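Long-range contacts in GH5 (Bacteroidetes bacterium AC2a, PDB 4YHE), which probably hydrolyses beta-1,4-glucosidic bonds in cellulose as a family 5 glycoside hydrolase built on a beta/alpha barrel: residues W189-V194 against V226-V231; L236-H241 against R287-Y292. One frame throughout, in Å; residues are numbered along the deposited sequence.

Both contacts belong to the beta/alpha-barrel fold, contact 1 in its outer layer and contact 2 in the eight-stranded parallel barrel itself, and they follow one another along the chain, contact 1 closing before contact 2 opens. In contact 1 helix 181-199 meets the loop that leads from helix 218-224 to strand 236-242. Contact 2 pairs that same strand with its neighbour, strand 291-296. Their centres are about 14 Å apart, on the same side of the chain's centre, and L236 joins them: its CD1 lies 3.3 Å from P228 O, and its CD2 packs on V194. Loop 226-231 thus packs against both helix 181-199 and the start of strand 236-242, tying outer layer to barrel wall.

Contact 1: W189-V194 against V226-V231; sequences WNQVCV and VLPEDV
Q191 holds CG anti to its backbone N (chi1 -174°) and then bends at chi2 (65°), which carries its amide past P228 to the backbone of E229. There the amide uses both ends. E229 N donates to a lone pair of Q191 OE1 at 2.8 Å, a somewhat bent bond (140°), while Q191 NE2 gives a nearly straight one to E229 O, also 2.8 Å. E229 O lies in the amide plane, so the paired bonds fix the rotation of the group; NE2 has a further partner in D195. Glutamine suits this place because one flat group both accepts and donates. P228, which has no N-H to satisfy, turns its ring to the helix: CG rests 3.8 Å from N190 CB and equally close to V194 CG2. V194 CG1 meets D230 OD1 at 3.7 Å, an oxygen that also forms a salt bridge with R198. At the other end a water bridges N190 ND2 and V226 O; ND2 also bonds to P212 O, and N190 OD1 to T161. Such side-chain-to-backbone pairing holds an irregular loop against helix 181-199, in the outer layer of a beta/alpha barrel, just before the loop enters strand 236-242.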
ATOM      1  N   TRP A 189      15.065   9.796  -4.708  1.00 18.95           N
ATOM      2  CA  TRP A 189      14.749   9.391  -3.340  1.00 18.24           C
ATOM      3  C   TRP A 189      14.698   7.872  -3.248  1.00 17.56           C
ATOM      4  O   TRP A 189      15.225   7.291  -2.317  1.00 18.61           O
ATOM      5  CB  TRP A 189      13.425   9.968  -2.893  1.00 17.32           C
ATOM      6  CG  TRP A 189      13.468  11.463  -2.563  1.00 17.35           C
ATOM      7  CD1 TRP A 189      14.517  12.327  -2.721  1.00 17.16           C
ATOM      8  CD2 TRP A 189      12.379  12.235  -2.065  1.00 18.23           C
ATOM      9  NE1 TRP A 189      14.155  13.583  -2.309  1.00 18.03           N
ATOM     10  CE2 TRP A 189      12.842  13.570  -1.920  1.00 17.82           C
ATOM     11  CE3 TRP A 189      11.047  11.938  -1.732  1.00 17.97           C
ATOM     12  CZ2 TRP A 189      12.035  14.584  -1.432  1.00 18.38           C
ATOM     13  CZ3 TRP A 189      10.222  12.963  -1.275  1.00 18.49           C
ATOM     14  CH2 TRP A 189      10.741  14.285  -1.106  1.00 18.67           C
ATOM     15  N   ASN A 190      14.054   7.218  -4.199  1.00 17.77           N
ATOM     16  CA  ASN A 190      14.001   5.749  -4.155  1.00 17.09           C
ATOM     17  C   ASN A 190      15.401   5.148  -4.265  1.00 18.06           C
ATOM     18  O   ASN A 190      15.704   4.154  -3.588  1.00 17.04           O
ATOM     19  CB  ASN A 190      13.096   5.140  -5.227  1.00 17.20           C
ATOM     20  CG  ASN A 190      11.605   5.189  -4.873  1.00 17.54           C
ATOM     21  OD1 ASN A 190      11.201   5.175  -3.700  1.00 17.70           O
ATOM     22  ND2 ASN A 190      10.775   5.264  -5.909  1.00 16.14           N
ATOM     23  N   GLN A 191      16.265   5.739  -5.101  1.00 18.63           N
ATOM     24  CA  GLN A 191      17.645   5.237  -5.218  1.00 19.80           C
ATOM     25  C   GLN A 191      18.378   5.325  -3.875  1.00 20.52           C
ATOM     26  O   GLN A 191      19.016   4.366  -3.437  1.00 20.72           O
ATOM     27  CB  GLN A 191      18.417   6.010  -6.288  1.00 20.96           C
ATOM     28  CG  GLN A 191      19.814   5.486  -6.587  1.00 22.59           C
ATOM     29  CD  GLN A 191      19.791   4.110  -7.185  1.00 22.40           C
ATOM     30  OE1 GLN A 191      19.328   3.925  -8.304  1.00 23.16           O
ATOM     31  NE2 GLN A 191      20.284   3.131  -6.449  1.00 22.98           N
ATOM     32  N   VAL A 192      18.274   6.483  -3.242  1.00 21.59           N
ATOM     33  CA  VAL A 192      18.881   6.727  -1.934  1.00 23.46           C
ATOM     34  C   VAL A 192      18.370   5.742  -0.856  1.00 23.49           C
ATOM     35  O   VAL A 192      19.160   5.212  -0.080  1.00 23.25           O
ATOM     36  CB  VAL A 192      18.670   8.203  -1.553  1.00 25.52           C
ATOM     37  CG1 VAL A 192      18.784   8.450  -0.060  1.00 26.56           C
ATOM     38  CG2 VAL A 192      19.683   9.065  -2.323  1.00 27.25           C
ATOM     39  N   CYS A 193      17.069   5.443  -0.861  1.00 20.71           N
ATOM     40  CA  CYS A 193      16.513   4.487   0.093  1.00 20.09           C
ATOM     41  C   CYS A 193      17.066   3.089  -0.147  1.00 20.68           C
ATOM     42  O   CYS A 193      17.487   2.433   0.801  1.00 19.30           O
ATOM     43  CB  CYS A 193      14.969   4.495   0.080  1.00 19.14           C
ATOM     44  SG  CYS A 193      14.288   6.070   0.651  1.00 19.48           S
ATOM     45  N   VAL A 194      17.066   2.644  -1.407  1.00 20.73           N
ATOM     46  CA  VAL A 194      17.617   1.341  -1.762  1.00 21.17           C
ATOM     47  C   VAL A 194      19.119   1.258  -1.347  1.00 22.39           C
ATOM     48  O   VAL A 194      19.538   0.286  -0.730  1.00 24.43           O
ATOM     49  CB  VAL A 194      17.445   1.050  -3.277  1.00 21.65           C
ATOM     50  CG1 VAL A 194      18.211  -0.200  -3.691  1.00 21.01           C
ATOM     51  CG2 VAL A 194      15.968   0.896  -3.627  1.00 21.83           C
ATOM     52  N   VAL A 226      11.526   4.981 -12.410  1.00 18.06           N
ATOM     53  CA  VAL A 226      12.790   4.352 -12.731  1.00 18.42           C
ATOM     54  C   VAL A 226      13.154   3.428 -11.587  1.00 19.42           C
ATOM     55  O   VAL A 226      13.294   3.860 -10.449  1.00 19.08           O
ATOM     56  CB  VAL A 226      13.886   5.396 -12.989  1.00 18.67           C
ATOM     57  CG1 VAL A 226      15.264   4.741 -13.179  1.00 19.54           C
ATOM     58  CG2 VAL A 226      13.542   6.141 -14.254  1.00 17.96           C
ATOM     59  N   LEU A 227      13.243   2.133 -11.885  1.00 19.82           N
ATOM     60  CA  LEU A 227      13.708   1.168 -10.883  1.00 21.22           C
ATOM     61  C   LEU A 227      15.135   1.469 -10.459  1.00 19.80           C
ATOM     62  O   LEU A 227      16.016   1.533 -11.306  1.00 19.65           O
ATOM     63  CB  LEU A 227      13.650  -0.247 -11.439  1.00 21.35           C
ATOM     64  CG  LEU A 227      12.258  -0.738 -11.721  1.00 21.37           C
ATOM     65  CD1 LEU A 227      12.337  -1.922 -12.661  1.00 21.79           C
ATOM     66  CD2 LEU A 227      11.568  -1.138 -10.412  1.00 22.18           C
ATOM     67  N   PRO A 228      15.389   1.652  -9.151  1.00 19.21           N
ATOM     68  CA  PRO A 228      16.770   1.971  -8.762  1.00 19.26           C
ATOM     69  C   PRO A 228      17.807   0.936  -9.205  1.00 20.27           C
ATOM     70  O   PRO A 228      17.496  -0.243  -9.350  1.00 18.68           O
ATOM     71  CB  PRO A 228      16.698   2.024  -7.222  1.00 19.66           C
ATOM     72  CG  PRO A 228      15.297   2.514  -6.959  1.00 19.47           C
ATOM     73  CD  PRO A 228      14.450   1.860  -8.030  1.00 19.01           C
ATOM     74  N   GLU A 229      19.018   1.403  -9.434  1.00 21.80           N
ATOM     75  CA  GLU A 229      20.167   0.502  -9.618  1.00 24.55           C
ATOM     76  C   GLU A 229      20.429  -0.216  -8.301  1.00 23.81           C
ATOM     77  O   GLU A 229      20.515   0.432  -7.271  1.00 22.77           O
ATOM     78  CB  GLU A 229      21.393   1.307 -10.025  1.00 26.51           C
ATOM     79  CG  GLU A 229      21.292   1.896 -11.413  1.00 28.74           C
ATOM     80  CD  GLU A 229      21.224   0.822 -12.493  1.00 31.88           C
ATOM     81  OE1 GLU A 229      22.203   0.057 -12.635  1.00 34.71           O
ATOM     82  OE2 GLU A 229      20.195   0.722 -13.195  1.00 32.26           O
ATOM     83  N   ASP A 230      20.510  -1.546  -8.339  1.00 22.80           N
ATOM     84  CA  ASP A 230      20.578  -2.345  -7.131  1.00 23.31           C
ATOM     85  C   ASP A 230      21.888  -3.145  -7.138  1.00 25.92           C
ATOM     86  O   ASP A 230      22.481  -3.349  -8.198  1.00 25.53           O
ATOM     87  CB  ASP A 230      19.377  -3.299  -7.047  1.00 22.56           C
ATOM     88  CG  ASP A 230      19.043  -3.716  -5.602  1.00 21.61           C
ATOM     89  OD1 ASP A 230      19.806  -3.363  -4.658  1.00 20.79           O
ATOM     90  OD2 ASP A 230      18.018  -4.402  -5.422  1.00 23.84           O
ATOM     91  N   VAL A 231      22.298  -3.607  -5.958  1.00 26.77           N
ATOM     92  CA  VAL A 231      23.537  -4.388  -5.783  1.00 28.41           C
ATOM     93  C   VAL A 231      23.322  -5.865  -6.032  1.00 28.43           C
ATOM     94  O   VAL A 231      24.279  -6.646  -6.072  1.00 34.17           O
ATOM     95  CB  VAL A 231      24.143  -4.217  -4.374  1.00 28.95           C
ATOM     96  CG1 VAL A 231      24.356  -2.746  -4.057  1.00 31.44           C
ATOM     97  CG2 VAL A 231      23.293  -4.902  -3.314  1.00 29.18           C
TER
HETATM   98  O   HOH W   1      12.001   5.143  -8.412  1.00 20.97           O

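Contact 2: L236-H241 against R287-Y292; sequences LMVAVH and RGVPVY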
ATOM      1  N   LEU A 236      13.688  -6.039  -6.407  1.00 19.98           N
ATOM      2  CA  LEU A 236      12.806  -4.850  -6.335  1.00 20.06           C
ATOM      3  C   LEU A 236      11.382  -5.212  -6.748  1.00 19.29           C
ATOM      4  O   LEU A 236      11.182  -6.079  -7.602  1.00 20.50           O
ATOM      5  CB  LEU A 236      13.335  -3.729  -7.227  1.00 20.87           C
ATOM      6  CG  LEU A 236      14.695  -3.096  -6.858  1.00 21.91           C
ATOM      7  CD1 LEU A 236      15.107  -2.034  -7.859  1.00 21.31           C
ATOM      8  CD2 LEU A 236      14.692  -2.505  -5.478  1.00 22.46           C
ATOM      9  N   MET A 237      10.392  -4.608  -6.088  1.00 17.82           N
ATOM     10  CA  MET A 237       8.986  -4.745  -6.439  1.00 17.38           C
ATOM     11  C   MET A 237       8.393  -3.351  -6.598  1.00 16.94           C
ATOM     12  O   MET A 237       8.817  -2.407  -5.914  1.00 16.00           O
ATOM     13  CB  MET A 237       8.189  -5.495  -5.358  1.00 19.11           C
ATOM     14  CG  MET A 237       8.868  -6.737  -4.792  1.00 19.65           C
ATOM     15  SD  MET A 237       7.713  -7.849  -3.986  1.00 22.59           S
ATOM     16  CE  MET A 237       7.467  -6.889  -2.496  1.00 20.63           C
ATOM     17  N   VAL A 238       7.417  -3.239  -7.490  1.00 17.00           N
ATOM     18  CA  VAL A 238       6.752  -1.960  -7.754  1.00 17.37           C
ATOM     19  C   VAL A 238       5.515  -1.945  -6.891  1.00 14.97           C
ATOM     20  O   VAL A 238       4.712  -2.852  -6.933  1.00 14.23           O
ATOM     21  CB  VAL A 238       6.388  -1.762  -9.235  1.00 18.35           C
ATOM     22  CG1 VAL A 238       5.583  -0.473  -9.422  1.00 19.31           C
ATOM     23  CG2 VAL A 238       7.652  -1.705 -10.092  1.00 19.14           C
ATOM     24  N   ALA A 239       5.420  -0.919  -6.061  1.00 14.85           N
ATOM     25  CA  ALA A 239       4.255  -0.693  -5.203  1.00 14.87           C
ATOM     26  C   ALA A 239       3.338   0.300  -5.873  1.00 14.29           C
ATOM     27  O   ALA A 239       3.787   1.376  -6.287  1.00 15.34           O
ATOM     28  CB  ALA A 239       4.706  -0.117  -3.877  1.00 15.21           C
ATOM     29  N   VAL A 240       2.047  -0.002  -5.878  1.00 14.34           N
ATOM     30  CA  VAL A 240       1.025   0.930  -6.359  1.00 13.67           C
ATOM     31  C   VAL A 240      -0.186   0.922  -5.418  1.00 14.36           C
ATOM     32  O   VAL A 240      -0.373  -0.024  -4.614  1.00 14.24           O
ATOM     33  CB  VAL A 240       0.581   0.592  -7.810  1.00 13.95           C
ATOM     34  CG1 VAL A 240       1.658   0.926  -8.827  1.00 14.31           C
ATOM     35  CG2 VAL A 240       0.231  -0.876  -7.966  1.00 14.47           C
ATOM     36  N   HIS A 241      -1.021   1.961  -5.527  1.00 14.21           N
ATOM     37  CA  HIS A 241      -2.273   2.008  -4.778  1.00 14.56           C
ATOM     38  C   HIS A 241      -3.422   2.194  -5.751  1.00 15.63           C
ATOM     39  O   HIS A 241      -3.285   2.886  -6.760  1.00 14.72           O
ATOM     40  CB  HIS A 241      -2.320   3.148  -3.752  1.00 14.71           C
ATOM     41  CG  HIS A 241      -1.306   3.037  -2.664  1.00 14.29           C
ATOM     42  ND1 HIS A 241      -1.134   4.019  -1.720  1.00 14.91           N
ATOM     43  CD2 HIS A 241      -0.373   2.099  -2.401  1.00 14.93           C
ATOM     44  CE1 HIS A 241      -0.160   3.673  -0.900  1.00 15.24           C
ATOM     45  NE2 HIS A 241       0.321   2.507  -1.294  1.00 15.13           N
ATOM     46  N   ARG A 287       7.989  -8.676 -17.671  1.00 21.11           N
ATOM     47  CA  ARG A 287       9.413  -8.529 -17.645  1.00 22.57           C
ATOM     48  C   ARG A 287      10.059  -9.160 -16.410  1.00 20.13           C
ATOM     49  O   ARG A 287      11.230  -8.949 -16.182  1.00 21.37           O
ATOM     50  CB  ARG A 287       9.785  -7.023 -17.620  1.00 26.06           C
ATOM     51  CG  ARG A 287       9.062  -6.174 -18.636  1.00 32.35           C
ATOM     52  CD  ARG A 287       9.627  -6.391 -20.022  1.00 38.02           C
ATOM     53  NE  ARG A 287      11.058  -6.089 -20.092  1.00 43.47           N
ATOM     54  CZ  ARG A 287      11.590  -4.858 -20.059  1.00 50.36           C
ATOM     55  NH1 ARG A 287      10.838  -3.762 -19.972  1.00 53.25           N
ATOM     56  NH2 ARG A 287      12.901  -4.714 -20.123  1.00 50.69           N
ATOM     57  N   GLY A 288       9.311  -9.891 -15.602  1.00 20.10           N
ATOM     58  CA  GLY A 288       9.862 -10.494 -14.386  1.00 19.69           C
ATOM     59  C   GLY A 288      10.022  -9.554 -13.199  1.00 19.84           C
ATOM     60  O   GLY A 288      10.814  -9.845 -12.279  1.00 21.57           O
ATOM     61  N   VAL A 289       9.284  -8.446 -13.215  1.00 18.83           N
ATOM     62  CA  VAL A 289       9.326  -7.465 -12.114  1.00 18.10           C
ATOM     63  C   VAL A 289       8.006  -7.549 -11.359  1.00 16.23           C
ATOM     64  O   VAL A 289       6.971  -7.271 -11.918  1.00 15.83           O
ATOM     65  CB  VAL A 289       9.562  -6.002 -12.605  1.00 19.06           C
ATOM     66  CG1 VAL A 289       9.420  -5.021 -11.446  1.00 18.80           C
ATOM     67  CG2 VAL A 289      10.938  -5.856 -13.247  1.00 19.56           C
ATOM     68  N   PRO A 290       8.027  -7.945 -10.068  1.00 16.30           N
ATOM     69  CA  PRO A 290       6.738  -8.026  -9.358  1.00 17.37           C
ATOM     70  C   PRO A 290       6.099  -6.680  -9.076  1.00 16.82           C
ATOM     71  O   PRO A 290       6.787  -5.654  -8.934  1.00 17.85           O
ATOM     72  CB  PRO A 290       7.070  -8.727  -8.031  1.00 17.72           C
ATOM     73  CG  PRO A 290       8.566  -8.750  -7.966  1.00 17.55           C
ATOM     74  CD  PRO A 290       9.172  -8.289  -9.232  1.00 16.39           C
ATOM     75  N   VAL A 291       4.775  -6.727  -8.982  1.00 19.20           N
ATOM     76  CA  VAL A 291       3.947  -5.571  -8.658  1.00 18.39           C
ATOM     77  C   VAL A 291       2.988  -5.981  -7.552  1.00 18.34           C
ATOM     78  O   VAL A 291       2.431  -7.050  -7.580  1.00 17.33           O
ATOM     79  CB  VAL A 291       3.075  -5.114  -9.853  1.00 18.63           C
ATOM     80  CG1 VAL A 291       2.255  -3.886  -9.491  1.00 18.09           C
ATOM     81  CG2 VAL A 291       3.928  -4.857 -11.069  1.00 19.23           C
ATOM     82  N   TYR A 292       2.796  -5.100  -6.576  1.00 16.30           N
ATOM     83  CA  TYR A 292       1.809  -5.318  -5.546  1.00 15.71           C
ATOM     84  C   TYR A 292       1.084  -4.012  -5.302  1.00 14.95           C
ATOM     85  O   TYR A 292       1.671  -2.930  -5.411  1.00 15.54           O
ATOM     86  CB  TYR A 292       2.406  -5.876  -4.252  1.00 15.11           C
ATOM     87  CG  TYR A 292       3.266  -4.893  -3.463  1.00 16.18           C
ATOM     88  CD1 TYR A 292       4.602  -4.689  -3.792  1.00 16.85           C
ATOM     89  CD2 TYR A 292       2.738  -4.184  -2.385  1.00 15.78           C
ATOM     90  CE1 TYR A 292       5.394  -3.800  -3.072  1.00 18.23           C
ATOM     91  CE2 TYR A 292       3.521  -3.281  -1.661  1.00 17.58           C
ATOM     92  CZ  TYR A 292       4.845  -3.102  -1.995  1.00 17.35           C
ATOM     93  OH  TYR A 292       5.624  -2.258  -1.297  1.00 17.26           O
TER
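V238 and A239 pair in parallel with V291 and Y292, and three backbone hydrogen bonds join the strands. V238 N donates to P290 O at 2.9 Å, Y292 N to V238 O, and V240 N to Y292 O. P290 suits the strand's entry: with no N-H to give, it sets its CD against L236 O, and the ladder begins at its carbonyl. The tight part lies on the side of A239 and Y292. With chi1 at 70°, Y292 CG sits between its own backbone N and carbonyl carbon, and the ring reaches back over strand 236-241. A239 CA stands over one ring face, 4.1 Å from the centroid, in a CH-pi contact, and A239 CB comes within 3.5 Å of Y292 CZ; a small residue suits this close approach. M237 crosses the tyrosine at about a right angle, its CB at the ring edge and its CE 3.8 Å from Y292 CE1; the sulfur lies obliquely at 5.5 Å from the ring centroid, a Met-aromatic contact. M237 CG also packs on P290 CG at 3.8 Å. Y292 OH bonds to E160 of strand 157-160. On the other face the valines touch more sparsely: V240 CG2 is 3.9 Å from V291 CG1, and V238 CG2 is 4.0 Å from V289 CG1. Branched side chains suit this layer, where helix 270-285 covers V238, V240 and V291. The loose end is at L236 and V289, both partly exposed and lightly touching; just before V289, G288 completes the Schellman motif closing that helix. Side chains that alternate between the helix layer (V238, V240, V291) and the barrel interior (A239, Y292) are characteristic of adjacent parallel strands in a TIM barrel, joined here by a beta-alpha-beta crossover through helix 270-285.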